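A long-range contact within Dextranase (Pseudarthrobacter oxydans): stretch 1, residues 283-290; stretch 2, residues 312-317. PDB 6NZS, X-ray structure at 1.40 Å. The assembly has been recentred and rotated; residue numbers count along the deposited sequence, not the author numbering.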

# COMPACT_ATOMS: atom_id res chain seq x y z
N VAL A 283 -7.08 10.20 -9.89
CA VAL A 283 -7.30 9.82 -8.49
C VAL A 283 -8.72 9.29 -8.32
O VAL A 283 -9.68 9.88 -8.83
CB VAL A 283 -7.07 11.01 -7.54
CG1 VAL A 283 -7.35 10.61 -6.09
CG2 VAL A 283 -5.66 11.55 -7.69
N LEU A 284 -8.85 8.18 -7.60
CA LEU A 284 -10.12 7.64 -7.15
C LEU A 284 -10.08 7.67 -5.63
O LEU A 284 -9.27 6.96 -5.02
CB LEU A 284 -10.31 6.20 -7.65
CG LEU A 284 -11.64 5.53 -7.28
CD1 LEU A 284 -12.80 6.25 -7.93
CD2 LEU A 284 -11.63 4.06 -7.67
N SER A 285 -10.93 8.48 -5.00
CA SER A 285 -10.89 8.72 -3.57
C SER A 285 -12.16 8.23 -2.89
O SER A 285 -13.26 8.53 -3.35
CB SER A 285 -10.72 10.21 -3.28
OG SER A 285 -10.84 10.43 -1.89
N GLY A 286 -12.00 7.49 -1.80
CA GLY A 286 -13.14 7.02 -1.03
C GLY A 286 -13.51 7.92 0.14
O GLY A 286 -14.21 7.49 1.06
N GLU A 287 -13.06 9.18 0.07
CA GLU A 287 -13.17 10.11 1.20
C GLU A 287 -14.60 10.34 1.66
O GLU A 287 -14.82 10.67 2.83
CB GLU A 287 -12.52 11.44 0.81
CG GLU A 287 -13.27 12.20 -0.27
CD GLU A 287 -12.42 13.30 -0.88
OE1 GLU A 287 -11.46 12.97 -1.62
OE2 GLU A 287 -12.70 14.49 -0.63
N GLN A 288 -15.59 10.19 0.77
CA GLN A 288 -16.97 10.46 1.14
C GLN A 288 -17.62 9.30 1.89
O GLN A 288 -18.68 9.50 2.50
CB GLN A 288 -17.82 10.82 -0.08
CG GLN A 288 -17.28 12.00 -0.86
CD GLN A 288 -18.12 12.37 -2.08
OE1 GLN A 288 -18.43 11.53 -2.91
NE2 GLN A 288 -18.47 13.65 -2.19
N TYR A 289 -17.02 8.12 1.88
CA TYR A 289 -17.61 6.95 2.51
C TYR A 289 -17.18 6.86 3.97
O TYR A 289 -16.03 7.11 4.31
CB TYR A 289 -17.20 5.67 1.77
CG TYR A 289 -17.61 5.64 0.32
CD1 TYR A 289 -18.95 5.65 -0.05
CD2 TYR A 289 -16.66 5.59 -0.69
CE1 TYR A 289 -19.33 5.63 -1.37
CE2 TYR A 289 -17.02 5.56 -2.02
CZ TYR A 289 -18.36 5.58 -2.35
OH TYR A 289 -18.72 5.56 -3.69
N VAL A 290 -18.14 6.48 4.82
CA VAL A 290 -17.83 6.20 6.22
C VAL A 290 -17.02 4.91 6.32
O VAL A 290 -17.09 4.04 5.44
CB VAL A 290 -19.15 6.11 7.02
CG1 VAL A 290 -19.95 4.87 6.60
CG2 VAL A 290 -18.89 6.10 8.51
N CYS A 312 -19.25 -4.55 2.49
CA CYS A 312 -18.78 -3.19 2.64
C CYS A 312 -18.17 -2.70 1.33
O CYS A 312 -17.63 -3.48 0.55
CB CYS A 312 -17.79 -3.09 3.78
SG CYS A 312 -18.65 -2.81 5.34
N VAL A 313 -18.28 -1.38 1.10
CA VAL A 313 -17.81 -0.77 -0.14
C VAL A 313 -16.33 -1.06 -0.33
O VAL A 313 -15.50 -0.80 0.56
CB VAL A 313 -18.09 0.74 -0.13
CG1 VAL A 313 -17.45 1.41 -1.35
CG2 VAL A 313 -19.58 1.01 -0.09
N LYS A 314 -15.99 -1.60 -1.49
CA LYS A 314 -14.61 -1.79 -1.92
C LYS A 314 -14.31 -0.72 -2.96
O LYS A 314 -15.20 -0.27 -3.68
CB LYS A 314 -14.43 -3.17 -2.54
CG LYS A 314 -15.07 -4.30 -1.73
CD LYS A 314 -14.34 -4.53 -0.41
CE LYS A 314 -14.67 -5.90 0.19
NZ LYS A 314 -16.14 -6.05 0.44
N MET A 315 -13.05 -0.29 -3.02
CA MET A 315 -12.73 0.74 -4.01
C MET A 315 -12.84 0.20 -5.43
O MET A 315 -13.34 0.89 -6.33
CB MET A 315 -11.35 1.35 -3.74
CG MET A 315 -11.27 2.14 -2.42
SD MET A 315 -12.42 3.52 -2.30
CE MET A 315 -11.79 4.59 -3.59
N LEU A 316 -12.40 -1.04 -5.64
CA LEU A 316 -12.47 -1.72 -6.93
C LEU A 316 -12.86 -3.17 -6.69
O LEU A 316 -12.23 -3.86 -5.88
CB LEU A 316 -11.12 -1.66 -7.65
CG LEU A 316 -10.64 -0.28 -8.08
CD1 LEU A 316 -9.19 -0.38 -8.54
CD2 LEU A 316 -11.53 0.32 -9.15
N GLN A 317 -13.88 -3.64 -7.41
CA GLN A 317 -14.32 -5.02 -7.26
C GLN A 317 -14.69 -5.58 -8.63
O GLN A 317 -15.27 -4.87 -9.46
CB GLN A 317 -15.52 -5.14 -6.32
CG GLN A 317 -16.14 -6.54 -6.30
CD GLN A 317 -17.06 -6.75 -5.12
OE1 GLN A 317 -17.02 -6.01 -4.14
NE2 GLN A 317 -17.92 -7.77 -5.22

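Segments distant in sequence can pack closely through complementary shape, without a hydrogen bond between them, and this pair from a dextranase is a compact example. The 264 Å² they bury comes from van der Waals packing, of apolar side chains on one another and of a methyl on backbone. The principal bump is Met315. Its CA-to-CB bond points sideways, yet with all three chi angles in the m well the chain curls so that its end comes nearer the other stretch. There the terminal methyl settles against the backbone of Leu284 to Gly286: Met315 CE lies 3.4 Å from Gly286 N, 3.7 Å from Ser285 C and 3.7 Å from Leu284 O. The side chain of Leu284 adds a further wall, Leu284 CG lying 3.8 Å from Met315 CE.

The hollow depends on what Gly286 lacks. A CB built there in ideal geometry would point toward the other stretch and fall 2.8 Å from Met315 SD, a clash, so the thioether occupies room that a side chain would need. Gly286 also opens a type I turn, closed by the 3.0 Å backbone hydrogen bond from Tyr289 N to Gly286 O. Behind the contact surface, Ser285 points away and Ser285 OG donates to Glu287 OE1 at 2.6 Å, while Glu287 N donates back to Ser285 OG at 3.2 Å, linking Ser285, just before the turn, to Glu287 within it.

Smaller fits accompany this central one. Leu284 CD2 meets Leu316 CD2 at 4.0 Å, methyl against methyl. At the Tyr289 end of the turn, the CA-to-CB bonds of Tyr289 and Val313 each point toward the other stretch, and Val313 CG1 sits over one face of the aromatic ring, 4.2 Å from the Tyr289 ring centroid and only 10° off the normal. This is a CH-pi contact in which a rounded methyl rests on a flat surface, whereas the methionine methyl lies between backbone atoms and the Leu284 side chain.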